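PDB 3HH1: tetrapyrrole methylase family protein from Chlorobaculum tepidum, which probably transfers a methyl group from S-adenosyl-L-methionine to the ribose 2'-oxygen of a specific cytidine in 16S rRNA. Local coordinates for residues K5-V11 against G108-V114; K55-S59 against Q71-L75. All coordinates share one frame; numbering follows the deposited sequence.

Interaction 1: residues K5-V11 against G108-V114; sequences KGTLYVV and GLPVVPV
Gly108 receives the ammonium group of Lys5: NZ lies 2.7 Å from Gly108 O, tilted 33° from the carbonyl plane. Gly108, with positive phi, closes helix 98-106 in a Schellman motif. Lys5 reaches it because CG sits anti to the carbonyl carbon (chi1 -62°) and the chain runs extended beyond. On the way its methylenes brush CD2 of Leu109, with CD 3.9 Å from it. Pro110 comes next, its ring crossing Thr7 at about a right angle and setting CD 3.4 Å from Gly6 O, a buried oxygen with no hydrogen-bond partner in the model. Pro110 O accepts Leu8 N, the first of four backbone bonds that join the segments. At Val111, CG1 meets CG2 of Val10 at 3.8 Å. Val112 bonds to the two residues flanking Tyr9: its N donates to Leu8 O and its O accepts Val10 N. Its CG2 presses on CG2 of Thr7 at 3.5 Å, and that same threonine methyl lies over the centre of one face of the Tyr9 ring. Beyond Pro113, Val114 N donates to Val10 O (2.7 Å), while Val114 CG2 touches CD1 of Tyr9 at 3.8 Å. Strands 8-11 and 111-114 are therefore parallel neighbours, their axes 29° apart, at one edge of the five-stranded sheet in this alpha/beta fragment of the tetrapyrrole methylase domain. Strand 82-87 flanks 8-13 on its other side; Leu8 and Val111 pack on Ala101 and Ala104 of helix 98-106, and Tyr9, Val11 and Val114 on helix 23-31 across the sheet.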
ATOM      1  N   LYS A   5      15.297  17.516   2.495  1.00 24.62           N
ATOM      2  CA  LYS A   5      14.993  16.107   2.568  1.00 23.84           C
ATOM      3  C   LYS A   5      14.634  15.607   1.162  1.00 23.11           C
ATOM      4  O   LYS A   5      13.935  16.300   0.404  1.00 23.87           O
ATOM      5  CB  LYS A   5      13.791  15.885   3.486  1.00 24.23           C
ATOM      6  CG  LYS A   5      13.964  16.294   4.906  1.00 25.53           C
ATOM      7  CD  LYS A   5      12.646  16.175   5.704  1.00 27.65           C
ATOM      8  CE  LYS A   5      12.894  16.449   7.178  1.00 29.25           C
ATOM      9  NZ  LYS A   5      11.708  16.301   8.048  1.00 31.10           N
ATOM     10  N   GLY A   6      15.099  14.418   0.819  1.00 20.98           N
ATOM     11  CA  GLY A   6      14.631  13.734  -0.373  1.00 19.88           C
ATOM     12  C   GLY A   6      13.257  13.175  -0.115  1.00 18.90           C
ATOM     13  O   GLY A   6      12.823  12.988   1.037  1.00 17.75           O
ATOM     14  N   THR A   7      12.571  12.905  -1.211  1.00 18.06           N
ATOM     15  CA  THR A   7      11.233  12.355  -1.211  1.00 17.29           C
ATOM     16  C   THR A   7      11.291  10.905  -1.620  1.00 16.57           C
ATOM     17  O   THR A   7      12.013  10.541  -2.568  1.00 16.02           O
ATOM     18  CB  THR A   7      10.355  13.169  -2.188  1.00 17.46           C
ATOM     19  OG1 THR A   7      10.176  14.489  -1.650  1.00 17.96           O
ATOM     20  CG2 THR A   7       8.968  12.522  -2.422  1.00 18.92           C
ATOM     21  N   LEU A   8      10.520  10.074  -0.904  1.00 15.18           N
ATOM     22  CA  LEU A   8      10.271   8.717  -1.325  1.00 15.26           C
ATOM     23  C   LEU A   8       9.029   8.723  -2.249  1.00 13.22           C
ATOM     24  O   LEU A   8       7.881   8.934  -1.760  1.00 16.36           O
ATOM     25  CB  LEU A   8      10.035   7.798  -0.152  1.00 15.31           C
ATOM     26  CG  LEU A   8       9.880   6.323  -0.526  1.00 17.25           C
ATOM     27  CD1 LEU A   8      11.199   5.724  -1.220  1.00 18.11           C
ATOM     28  CD2 LEU A   8       9.468   5.465   0.650  1.00 20.55           C
ATOM     29  N   TYR A   9       9.226   8.542  -3.550  1.00 11.99           N
ATOM     30  CA  TYR A   9       8.110   8.435  -4.500  1.00 12.81           C
ATOM     31  C   TYR A   9       7.673   6.998  -4.637  1.00 14.24           C
ATOM     32  O   TYR A   9       8.498   6.141  -4.882  1.00 16.24           O
ATOM     33  CB  TYR A   9       8.522   8.933  -5.888  1.00 13.10           C
ATOM     34  CG  TYR A   9       8.744  10.419  -5.931  1.00 14.43           C
ATOM     35  CD1 TYR A   9       7.681  11.292  -5.874  1.00 16.57           C
ATOM     36  CD2 TYR A   9      10.032  10.950  -5.972  1.00 14.94           C
ATOM     37  CE1 TYR A   9       7.864  12.636  -5.884  1.00 18.59           C
ATOM     38  CE2 TYR A   9      10.229  12.289  -5.962  1.00 17.66           C
ATOM     39  CZ  TYR A   9       9.146  13.150  -5.940  1.00 18.81           C
ATOM     40  OH  TYR A   9       9.342  14.522  -5.938  1.00 20.04           O
ATOM     41  N   VAL A  10       6.405   6.717  -4.408  1.00 14.85           N
ATOM     42  CA  VAL A  10       5.872   5.378  -4.554  1.00 14.52           C
ATOM     43  C   VAL A  10       5.186   5.310  -5.934  1.00 16.94           C
ATOM     44  O   VAL A  10       4.168   5.987  -6.188  1.00 18.54           O
ATOM     45  CB  VAL A  10       4.905   5.016  -3.416  1.00 14.70           C
ATOM     46  CG1 VAL A  10       4.462   3.595  -3.588  1.00 13.37           C
ATOM     47  CG2 VAL A  10       5.611   5.216  -2.031  1.00 12.28           C
ATOM     48  N   VAL A  11       5.742   4.465  -6.802  1.00 17.02           N
ATOM     49  CA  VAL A  11       5.355   4.372  -8.186  1.00 19.23           C
ATOM     50  C   VAL A  11       4.740   3.003  -8.442  1.00 20.95           C
ATOM     51  O   VAL A  11       5.413   1.967  -8.278  1.00 21.20           O
ATOM     52  CB  VAL A  11       6.578   4.601  -9.103  1.00 19.13           C
ATOM     53  CG1 VAL A  11       6.123   4.634 -10.554  1.00 22.72           C
ATOM     54  CG2 VAL A  11       7.318   5.915  -8.715  1.00 20.10           C
ATOM     55  N   GLY A 108      10.126  11.219   9.438  1.00 19.52           N
ATOM     56  CA  GLY A 108       9.727  12.565   9.086  1.00 19.49           C
ATOM     57  C   GLY A 108      10.093  12.934   7.656  1.00 20.12           C
ATOM     58  O   GLY A 108      10.238  14.118   7.331  1.00 20.61           O
ATOM     59  N   LEU A 109      10.201  11.927   6.796  1.00 19.05           N
ATOM     60  CA  LEU A 109      10.547  12.136   5.399  1.00 20.24           C
ATOM     61  C   LEU A 109       9.296  11.999   4.524  1.00 21.79           C
ATOM     62  O   LEU A 109       8.430  11.188   4.809  1.00 19.97           O
ATOM     63  CB  LEU A 109      11.630  11.133   4.986  1.00 19.51           C
ATOM     64  CG  LEU A 109      12.930  11.211   5.811  1.00 17.68           C
ATOM     65  CD1 LEU A 109      13.796   9.931   5.581  1.00 16.64           C
ATOM     66  CD2 LEU A 109      13.721  12.454   5.440  1.00 19.82           C
ATOM     67  N   PRO A 110       9.209  12.792   3.450  1.00 26.08           N
ATOM     68  CA  PRO A 110       8.016  12.842   2.612  1.00 26.93           C
ATOM     69  C   PRO A 110       7.829  11.566   1.797  1.00 27.66           C
ATOM     70  O   PRO A 110       8.811  11.020   1.296  1.00 27.33           O
ATOM     71  CB  PRO A 110       8.272  14.017   1.674  1.00 28.61           C
ATOM     72  CG  PRO A 110       9.539  14.559   1.970  1.00 27.55           C
ATOM     73  CD  PRO A 110      10.185  13.828   3.089  1.00 27.44           C
ATOM     74  N   VAL A 111       6.604  11.062   1.757  1.00 27.64           N
ATOM     75  CA  VAL A 111       6.277   9.859   0.982  1.00 27.61           C
ATOM     76  C   VAL A 111       5.135  10.275   0.063  1.00 29.44           C
ATOM     77  O   VAL A 111       4.091  10.729   0.554  1.00 30.19           O
ATOM     78  CB  VAL A 111       5.850   8.685   1.858  1.00 27.72           C
ATOM     79  CG1 VAL A 111       5.475   7.467   0.980  1.00 27.00           C
ATOM     80  CG2 VAL A 111       7.007   8.317   2.886  1.00 24.99           C
ATOM     81  N   VAL A 112       5.369  10.180  -1.238  1.00 28.66           N
ATOM     82  CA  VAL A 112       4.481  10.746  -2.244  1.00 30.33           C
ATOM     83  C   VAL A 112       4.096   9.721  -3.282  1.00 28.81           C
ATOM     84  O   VAL A 112       4.959   9.133  -3.941  1.00 28.11           O
ATOM     85  CB  VAL A 112       5.160  11.936  -2.953  1.00 28.83           C
ATOM     86  CG1 VAL A 112       4.266  12.483  -4.128  1.00 32.10           C
ATOM     87  CG2 VAL A 112       5.493  13.006  -1.925  1.00 32.95           C
ATOM     88  N   PRO A 113       2.786   9.522  -3.471  1.00 29.69           N
ATOM     89  CA  PRO A 113       2.368   8.560  -4.492  1.00 29.60           C
ATOM     90  C   PRO A 113       2.497   9.136  -5.900  1.00 30.95           C
ATOM     91  O   PRO A 113       2.232  10.322  -6.086  1.00 30.29           O
ATOM     92  CB  PRO A 113       0.898   8.311  -4.137  1.00 30.77           C
ATOM     93  CG  PRO A 113       0.435   9.566  -3.432  1.00 31.37           C
ATOM     94  CD  PRO A 113       1.652  10.093  -2.716  1.00 30.36           C
ATOM     95  N   VAL A 114       2.897   8.310  -6.859  1.00 32.63           N
ATOM     96  CA  VAL A 114       2.908   8.728  -8.254  1.00 34.93           C
ATOM     97  C   VAL A 114       1.893   7.866  -9.009  1.00 38.67           C
ATOM     98  O   VAL A 114       2.193   6.695  -9.266  1.00 39.18           O
ATOM     99  CB  VAL A 114       4.282   8.650  -8.875  1.00 34.67           C
ATOM    100  CG1 VAL A 114       4.225   9.184 -10.341  1.00 33.49           C
ATOM    101  CG2 VAL A 114       5.208   9.466  -8.040  1.00 32.76           C
TER

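Interaction 2: residues K55-S59 against Q71-L75; sequences KRLVS and QVIEL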
ATOM      1  N   LYS A  55      20.985   2.541 -13.166  1.00 20.04           N
ATOM      2  CA  LYS A  55      20.332   2.950 -11.951  1.00 20.56           C
ATOM      3  C   LYS A  55      20.769   2.144 -10.713  1.00 19.91           C
ATOM      4  O   LYS A  55      20.853   0.913 -10.749  1.00 20.21           O
ATOM      5  CB  LYS A  55      18.846   2.785 -12.165  1.00 20.81           C
ATOM      6  CG  LYS A  55      17.933   3.381 -11.139  1.00 22.33           C
ATOM      7  CD  LYS A  55      18.063   4.908 -10.945  1.00 24.24           C
ATOM      8  CE  LYS A  55      17.640   5.694 -12.134  1.00 22.28           C
ATOM      9  NZ  LYS A  55      18.121   7.088 -12.048  1.00 19.94           N
ATOM     10  N   ARG A  56      20.990   2.819  -9.604  1.00 18.87           N
ATOM     11  CA  ARG A  56      21.248   2.099  -8.330  1.00 19.13           C
ATOM     12  C   ARG A  56      19.938   1.461  -7.856  1.00 18.85           C
ATOM     13  O   ARG A  56      18.934   2.139  -7.684  1.00 16.39           O
ATOM     14  CB  ARG A  56      21.772   3.027  -7.265  1.00 19.04           C
ATOM     15  CG  ARG A  56      22.063   2.365  -5.966  1.00 21.60           C
ATOM     16  CD  ARG A  56      22.396   3.351  -4.873  1.00 23.58           C
ATOM     17  NE  ARG A  56      22.555   2.630  -3.621  1.00 23.23           N
ATOM     18  CZ  ARG A  56      22.794   3.207  -2.456  1.00 26.31           C
ATOM     19  NH1 ARG A  56      22.912   4.517  -2.367  1.00 27.69           N
ATOM     20  NH2 ARG A  56      22.895   2.469  -1.373  1.00 27.20           N
ATOM     21  N   LEU A  57      19.985   0.160  -7.604  1.00 19.85           N
ATOM     22  CA  LEU A  57      18.810  -0.565  -7.118  1.00 20.24           C
ATOM     23  C   LEU A  57      19.011  -0.928  -5.667  1.00 20.45           C
ATOM     24  O   LEU A  57      20.100  -1.379  -5.281  1.00 21.07           O
ATOM     25  CB  LEU A  57      18.589  -1.846  -7.912  1.00 21.14           C
ATOM     26  CG  LEU A  57      18.286  -1.714  -9.394  1.00 24.68           C
ATOM     27  CD1 LEU A  57      17.932  -3.109  -9.915  1.00 27.24           C
ATOM     28  CD2 LEU A  57      17.176  -0.672  -9.671  1.00 27.26           C
ATOM     29  N   VAL A  58      17.970  -0.767  -4.859  1.00 18.93           N
ATOM     30  CA  VAL A  58      17.986  -1.261  -3.465  1.00 19.96           C
ATOM     31  C   VAL A  58      16.978  -2.406  -3.386  1.00 20.40           C
ATOM     32  O   VAL A  58      15.803  -2.202  -3.595  1.00 21.34           O
ATOM     33  CB  VAL A  58      17.606  -0.159  -2.474  1.00 19.45           C
ATOM     34  CG1 VAL A  58      17.515  -0.741  -1.012  1.00 21.56           C
ATOM     35  CG2 VAL A  58      18.623   1.005  -2.559  1.00 20.61           C
ATOM     36  N   SER A  59      17.433  -3.621  -3.164  1.00 21.51           N
ATOM     37  CA  SER A  59      16.552  -4.743  -3.238  1.00 22.79           C
ATOM     38  C   SER A  59      16.156  -5.162  -1.817  1.00 22.76           C
ATOM     39  O   SER A  59      17.000  -5.408  -0.967  1.00 23.29           O
ATOM     40  CB  SER A  59      17.202  -5.871  -4.019  1.00 23.88           C
ATOM     41  OG  SER A  59      18.198  -6.456  -3.239  1.00 29.79           O
ATOM     42  N   GLN A  71      19.547   1.896   3.797  1.00 18.54           N
ATOM     43  CA  GLN A  71      20.032   2.512   2.567  1.00 19.55           C
ATOM     44  C   GLN A  71      19.087   3.592   2.045  1.00 19.98           C
ATOM     45  O   GLN A  71      19.547   4.665   1.612  1.00 18.07           O
ATOM     46  CB  GLN A  71      20.229   1.479   1.469  1.00 18.93           C
ATOM     47  CG  GLN A  71      21.412   0.568   1.708  1.00 20.77           C
ATOM     48  CD  GLN A  71      21.513  -0.424   0.600  1.00 24.29           C
ATOM     49  OE1 GLN A  71      22.422  -0.370  -0.191  1.00 31.57           O
ATOM     50  NE2 GLN A  71      20.524  -1.258   0.468  1.00 25.19           N
ATOM     51  N   VAL A  72      17.790   3.308   2.091  1.00 18.43           N
ATOM     52  CA  VAL A  72      16.785   4.252   1.595  1.00 18.37           C
ATOM     53  C   VAL A  72      16.727   5.473   2.498  1.00 18.51           C
ATOM     54  O   VAL A  72      16.747   6.610   1.998  1.00 19.31           O
ATOM     55  CB  VAL A  72      15.395   3.588   1.477  1.00 19.57           C
ATOM     56  CG1 VAL A  72      14.241   4.632   1.324  1.00 19.44           C
ATOM     57  CG2 VAL A  72      15.402   2.533   0.357  1.00 17.79           C
ATOM     58  N   ILE A  73      16.690   5.261   3.812  1.00 16.06           N
ATOM     59  CA  ILE A  73      16.631   6.388   4.742  1.00 16.98           C
ATOM     60  C   ILE A  73      17.871   7.252   4.638  1.00 16.69           C
ATOM     61  O   ILE A  73      17.762   8.478   4.638  1.00 16.55           O
ATOM     62  CB  ILE A  73      16.407   5.951   6.227  1.00 17.04           C
ATOM     63  CG1 ILE A  73      15.049   5.245   6.417  1.00 22.00           C
ATOM     64  CG2 ILE A  73      16.569   7.147   7.219  1.00 15.90           C
ATOM     65  CD1 ILE A  73      13.835   6.088   6.236  1.00 24.82           C
ATOM     66  N   GLU A  74      19.048   6.637   4.507  1.00 15.83           N
ATOM     67  CA  GLU A  74      20.268   7.402   4.361  1.00 16.70           C
ATOM     68  C   GLU A  74      20.229   8.230   3.105  1.00 16.70           C
ATOM     69  O   GLU A  74      20.613   9.412   3.127  1.00 18.34           O
ATOM     70  CB  GLU A  74      21.499   6.505   4.429  1.00 17.49           C
ATOM     71  CG  GLU A  74      21.702   6.006   5.849  1.00 19.94           C
ATOM     72  CD  GLU A  74      22.888   5.078   6.033  1.00 26.66           C
ATOM     73  OE1 GLU A  74      23.582   4.767   5.046  1.00 32.18           O
ATOM     74  OE2 GLU A  74      23.109   4.633   7.186  1.00 29.28           O
ATOM     75  N   LEU A  75      19.774   7.651   1.996  1.00 17.26           N
ATOM     76  CA  LEU A  75      19.720   8.409   0.741  1.00 17.65           C
ATOM     77  C   LEU A  75      18.743   9.606   0.845  1.00 16.43           C
ATOM     78  O   LEU A  75      19.056  10.702   0.418  1.00 17.46           O
ATOM     79  CB  LEU A  75      19.342   7.499  -0.384  1.00 18.41           C
ATOM     80  CG  LEU A  75      19.710   7.822  -1.834  1.00 24.35           C
ATOM     81  CD1 LEU A  75      21.039   8.587  -2.032  1.00 28.27           C
ATOM     82  CD2 LEU A  75      19.713   6.531  -2.591  1.00 27.96           C
TER
HETATM   83  O   HOH W   1      22.353   4.844   0.971  1.00 30.55           O
HETATM   84  O   HOH W   2      22.188  -0.150  -3.421  1.00 32.72           O
HETATM   85  O   HOH W   3      20.474  -3.496  -1.564  1.00 46.59           O
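Val58, on strand 57-59, and Gln71, on helix 65-77, bring their CA atoms to 7.4 Å, a spacing bridged by side chains and water without direct backbone bonds. Arg56 holds CG anti to its own N (chi1 -179°) and stays extended to NE, which carries the guanidinium from the strand side across to the helix. There NH2 donates to Gln71 OE1 at 3.1 Å. The oxygen lies near the guanidinium plane, but the donor stands 43° out of the amide's carbonyl plane, away from a lone pair, and the two flat groups are turned 63° apart. Water 2 reinforces the link, accepting from Arg56 NE at 2.8 Å and donating to both Gln71 OE1 and Leu57 O. A second water, water 1, donates to Gln71 O (2.9 Å). Strand 57-59 and helix 65-77 form the first two parts of a beta-alpha-beta crossover that goes on to the parallel strand 82-87, with strand 34-37 lying between the two strands. The amide nitrogen of Gln71 slides past Val58, NE2 to CG1 being 3.4 Å, and donates to water 3 at 3.0 Å. With an alanine at Gln71, Arg56 NH2 and waters 2 and 3 would probably lose their amide partner, and CG1 of Val58 would lose one of its two neighbours across the contact. That methyl also meets CG2 of Val72 at 4.1 Å, on the buried side of the helix, where Val72 packs on Ala36. One turn after Gln71, CD2 of Leu75 approaches NH1 of Arg56 to 3.8 Å, the two side chains running in opposite directions.

The centres of interactions 1 and 2 are about 13 Å apart, at the two outermost strands of one parallel sheet: 111-114 in the first, 57-59 in the second. Helix 65-77 connects them physically. Leu8 CD1 of interaction 1 packs on Val72 CG1 of interaction 2 at 4.1 Å, and Leu109 CD1 meets Ile73 CD1 at 3.9 Å, so one helix serves both contacts. In sequence, 55-75 falls wholly between 5-11 and 108-114. A sulfate, probably from the crystallisation liquor, lies about 5 Å from the side chain of Gln71 in interaction 2; this proximity alone does not identify a substrate site.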